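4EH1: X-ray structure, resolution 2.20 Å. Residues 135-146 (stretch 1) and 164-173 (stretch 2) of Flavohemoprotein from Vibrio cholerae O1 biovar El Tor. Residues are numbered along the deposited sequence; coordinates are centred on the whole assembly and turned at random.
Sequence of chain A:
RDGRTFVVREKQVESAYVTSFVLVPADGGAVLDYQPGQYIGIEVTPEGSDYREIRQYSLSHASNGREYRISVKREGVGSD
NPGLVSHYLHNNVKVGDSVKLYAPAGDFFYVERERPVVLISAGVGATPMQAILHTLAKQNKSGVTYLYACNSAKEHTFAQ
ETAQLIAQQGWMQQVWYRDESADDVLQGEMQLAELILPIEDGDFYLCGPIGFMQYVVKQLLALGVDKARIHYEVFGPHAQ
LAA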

# COMPACT_ATOMS: atom_id res chain seq x y z
N THR A 135 -19.98 3.27 8.27
CA THR A 135 -20.86 3.60 9.40
C THR A 135 -22.26 3.04 9.18
O THR A 135 -22.85 2.47 10.09
CB THR A 135 -20.98 5.14 9.62
OG1 THR A 135 -19.67 5.68 9.78
CG2 THR A 135 -21.79 5.45 10.89
N LEU A 136 -22.78 3.19 7.97
CA LEU A 136 -24.12 2.71 7.66
C LEU A 136 -24.16 1.19 7.68
O LEU A 136 -25.18 0.62 8.00
CB LEU A 136 -24.60 3.24 6.31
CG LEU A 136 -24.73 4.78 6.24
CD1 LEU A 136 -25.23 5.23 4.85
CD2 LEU A 136 -25.64 5.34 7.31
N ALA A 137 -23.04 0.54 7.35
CA ALA A 137 -22.97 -0.92 7.38
C ALA A 137 -23.10 -1.40 8.83
O ALA A 137 -23.91 -2.28 9.15
CB ALA A 137 -21.67 -1.42 6.80
N LYS A 138 -22.29 -0.80 9.68
CA LYS A 138 -22.30 -1.03 11.11
C LYS A 138 -23.71 -0.87 11.70
O LYS A 138 -24.13 -1.64 12.56
CB LYS A 138 -21.31 -0.06 11.77
CG LYS A 138 -21.23 -0.14 13.27
CD LYS A 138 -20.15 0.79 13.82
CE LYS A 138 -18.76 0.49 13.23
NZ LYS A 138 -17.67 1.22 13.98
N GLN A 139 -24.45 0.13 11.22
CA GLN A 139 -25.79 0.45 11.72
C GLN A 139 -26.90 -0.29 11.00
O GLN A 139 -28.08 -0.04 11.25
CB GLN A 139 -26.02 1.97 11.68
CG GLN A 139 -25.14 2.67 12.68
CD GLN A 139 -25.08 4.17 12.50
OE1 GLN A 139 -25.75 4.74 11.63
NE2 GLN A 139 -24.27 4.83 13.32
N ASN A 140 -26.53 -1.21 10.11
CA ASN A 140 -27.51 -1.96 9.33
C ASN A 140 -28.54 -1.13 8.60
O ASN A 140 -29.70 -1.49 8.52
CB ASN A 140 -28.23 -2.94 10.26
CG ASN A 140 -27.30 -3.98 10.77
OD1 ASN A 140 -26.58 -4.60 9.99
ND2 ASN A 140 -27.28 -4.18 12.10
N LYS A 141 -28.09 -0.01 8.05
CA LYS A 141 -28.98 0.90 7.36
C LYS A 141 -29.43 0.24 6.07
O LYS A 141 -28.62 -0.35 5.36
CB LYS A 141 -28.23 2.19 7.06
CG LYS A 141 -28.93 3.16 6.14
CD LYS A 141 -30.02 3.93 6.86
CE LYS A 141 -30.51 5.08 6.00
NZ LYS A 141 -31.78 5.66 6.55
N SER A 142 -30.70 0.32 5.75
CA SER A 142 -31.14 -0.15 4.45
C SER A 142 -31.45 1.06 3.51
O SER A 142 -31.51 2.21 3.95
CB SER A 142 -32.35 -1.07 4.62
OG SER A 142 -33.51 -0.28 4.79
N GLY A 143 -31.63 0.80 2.23
CA GLY A 143 -31.95 1.86 1.27
C GLY A 143 -30.77 2.78 0.95
O GLY A 143 -30.91 4.01 0.96
N VAL A 144 -29.61 2.20 0.68
CA VAL A 144 -28.42 2.98 0.32
C VAL A 144 -28.03 2.77 -1.16
O VAL A 144 -27.95 1.63 -1.63
CB VAL A 144 -27.21 2.66 1.24
CG1 VAL A 144 -25.99 3.53 0.85
CG2 VAL A 144 -27.56 2.89 2.72
N THR A 145 -27.83 3.87 -1.88
CA THR A 145 -27.33 3.85 -3.25
C THR A 145 -25.97 4.58 -3.33
O THR A 145 -25.81 5.71 -2.86
CB THR A 145 -28.32 4.53 -4.23
OG1 THR A 145 -29.58 3.88 -4.16
CG2 THR A 145 -27.81 4.42 -5.68
N TYR A 146 -24.99 3.92 -3.92
CA TYR A 146 -23.67 4.51 -4.06
C TYR A 146 -23.37 4.79 -5.55
O TYR A 146 -23.35 3.88 -6.38
CB TYR A 146 -22.68 3.51 -3.51
CG TYR A 146 -21.23 3.93 -3.53
CD1 TYR A 146 -20.37 3.50 -4.55
CD2 TYR A 146 -20.69 4.71 -2.50
CE1 TYR A 146 -19.04 3.85 -4.57
CE2 TYR A 146 -19.35 5.07 -2.51
CZ TYR A 146 -18.53 4.63 -3.54
OH TYR A 146 -17.20 4.96 -3.56
N GLN A 164 -17.62 -5.39 -1.58
CA GLN A 164 -17.91 -6.29 -0.48
C GLN A 164 -19.02 -5.74 0.42
O GLN A 164 -19.95 -6.47 0.74
CB GLN A 164 -16.66 -6.63 0.33
CG GLN A 164 -15.62 -7.42 -0.45
CD GLN A 164 -14.59 -8.09 0.45
OE1 GLN A 164 -13.39 -8.20 0.11
NE2 GLN A 164 -15.04 -8.54 1.63
N LEU A 165 -18.92 -4.46 0.79
CA LEU A 165 -19.95 -3.83 1.62
C LEU A 165 -21.27 -3.95 0.96
O LEU A 165 -22.25 -4.37 1.57
CB LEU A 165 -19.67 -2.35 1.86
CG LEU A 165 -18.61 -2.06 2.92
CD1 LEU A 165 -18.32 -0.56 3.02
CD2 LEU A 165 -19.03 -2.66 4.29
N ILE A 166 -21.30 -3.57 -0.31
CA ILE A 166 -22.54 -3.62 -1.06
C ILE A 166 -23.10 -5.01 -1.10
O ILE A 166 -24.29 -5.19 -0.85
CB ILE A 166 -22.37 -3.02 -2.49
CG1 ILE A 166 -22.47 -1.51 -2.36
CG2 ILE A 166 -23.49 -3.49 -3.40
CD1 ILE A 166 -21.48 -0.80 -3.09
N ALA A 167 -22.24 -5.99 -1.37
CA ALA A 167 -22.66 -7.38 -1.41
C ALA A 167 -23.10 -7.86 -0.04
O ALA A 167 -23.89 -8.78 0.04
CB ALA A 167 -21.53 -8.28 -1.95
N GLN A 168 -22.59 -7.26 1.02
CA GLN A 168 -22.96 -7.66 2.37
C GLN A 168 -24.24 -7.02 2.87
O GLN A 168 -25.00 -7.68 3.58
CB GLN A 168 -21.85 -7.37 3.36
CG GLN A 168 -20.74 -8.40 3.32
CD GLN A 168 -19.53 -7.97 4.11
OE1 GLN A 168 -19.63 -7.17 5.05
NE2 GLN A 168 -18.36 -8.48 3.73
N GLN A 169 -24.49 -5.76 2.48
CA GLN A 169 -25.60 -4.96 3.04
C GLN A 169 -26.87 -4.92 2.19
O GLN A 169 -27.85 -4.30 2.58
CB GLN A 169 -25.15 -3.49 3.27
CG GLN A 169 -23.98 -3.33 4.27
CD GLN A 169 -24.30 -3.95 5.63
OE1 GLN A 169 -25.43 -3.80 6.15
NE2 GLN A 169 -23.34 -4.66 6.20
N GLY A 170 -26.84 -5.53 1.00
CA GLY A 170 -27.97 -5.44 0.09
C GLY A 170 -28.24 -4.03 -0.46
O GLY A 170 -29.39 -3.62 -0.64
N TRP A 171 -27.17 -3.30 -0.73
CA TRP A 171 -27.26 -1.95 -1.27
C TRP A 171 -27.11 -1.92 -2.80
O TRP A 171 -26.95 -2.97 -3.42
CB TRP A 171 -26.17 -1.08 -0.67
CG TRP A 171 -26.37 -0.85 0.81
CD1 TRP A 171 -27.54 -1.00 1.53
CD2 TRP A 171 -25.37 -0.40 1.73
NE1 TRP A 171 -27.32 -0.69 2.86
CE2 TRP A 171 -26.00 -0.31 3.01
CE3 TRP A 171 -24.01 -0.09 1.62
CZ2 TRP A 171 -25.30 0.08 4.15
CZ3 TRP A 171 -23.31 0.31 2.77
CH2 TRP A 171 -23.96 0.40 4.02
N MET A 172 -27.18 -0.72 -3.38
CA MET A 172 -27.10 -0.59 -4.83
C MET A 172 -25.90 0.29 -5.17
O MET A 172 -25.59 1.24 -4.45
CB MET A 172 -28.37 0.07 -5.39
CG MET A 172 -29.69 -0.29 -4.69
SD MET A 172 -30.25 -1.98 -4.96
CE MET A 172 -30.19 -2.16 -6.76
N GLN A 173 -25.22 -0.04 -6.26
CA GLN A 173 -24.18 0.85 -6.74
C GLN A 173 -24.17 0.92 -8.27
O GLN A 173 -24.56 -0.04 -8.96
CB GLN A 173 -22.80 0.50 -6.15
CG GLN A 173 -21.94 -0.48 -6.96
CD GLN A 173 -20.45 -0.43 -6.54
OE1 GLN A 173 -19.85 0.64 -6.45
NE2 GLN A 173 -19.86 -1.60 -6.31
O HOH W 1 -27.91 -3.15 5.68

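Three direct hydrogen bonds join the two stretches, and all of them end on backbone carbonyls. Two belong to a parallel pairing of strands. Met-172 N donates to Val-144 O at 3.0 Å, and Tyr-146 N donates to Met-172 O at 2.8 Å. Both are nearly straight, with N-H...O angles of 166° and 164°. Met-172 thus uses its N and O to reach the residues before and after its partner, Thr-145, as parallel strands do. Two CA-H...O contacts fill the gaps in this ladder: Thr-145 CA lies 3.4 Å from Met-172 O, and Gln-173 CA lies 3.2 Å from Tyr-146 O.

The third bond comes from a side chain. Trp-171 NE1 donates to Lys-141 O at 2.8 Å, with an angle of 153°. The carbonyl lies near the plane of the indole, where the N-H points. Water 1 lies 2.9 Å from Lys-141 O and 2.6 Å from Gln-169 OE1, placed to donate to either, though it has more acceptors in reach than protons. It sits between the loop after the first helix and the last helical residue of stretch 2.

Trp-171 is also the centre of the packing, with 120 Å² covered by stretch 1. Val-144 sits over one face of the indole. Its CB is 3.5 Å from the centroid of the five-membered ring of Trp-171, only 3° off the normal, a CH-pi contact. The far end of the indole reaches the first helix, where Trp-171 CH2 is 3.7 Å from Leu-136 CB and 4.0 Å from Ala-137 CB.

Ala-137 CB also meets Leu-165 CD2 at 3.8 Å, so the small side chain touches both the helix and the tryptophan of stretch 2. In the second bridge of the pairing, Tyr-146 and Gln-173 put their side chains on the same face of the sheet. Tyr-146 CD1 comes within 3.5 Å of Gln-173 OE1.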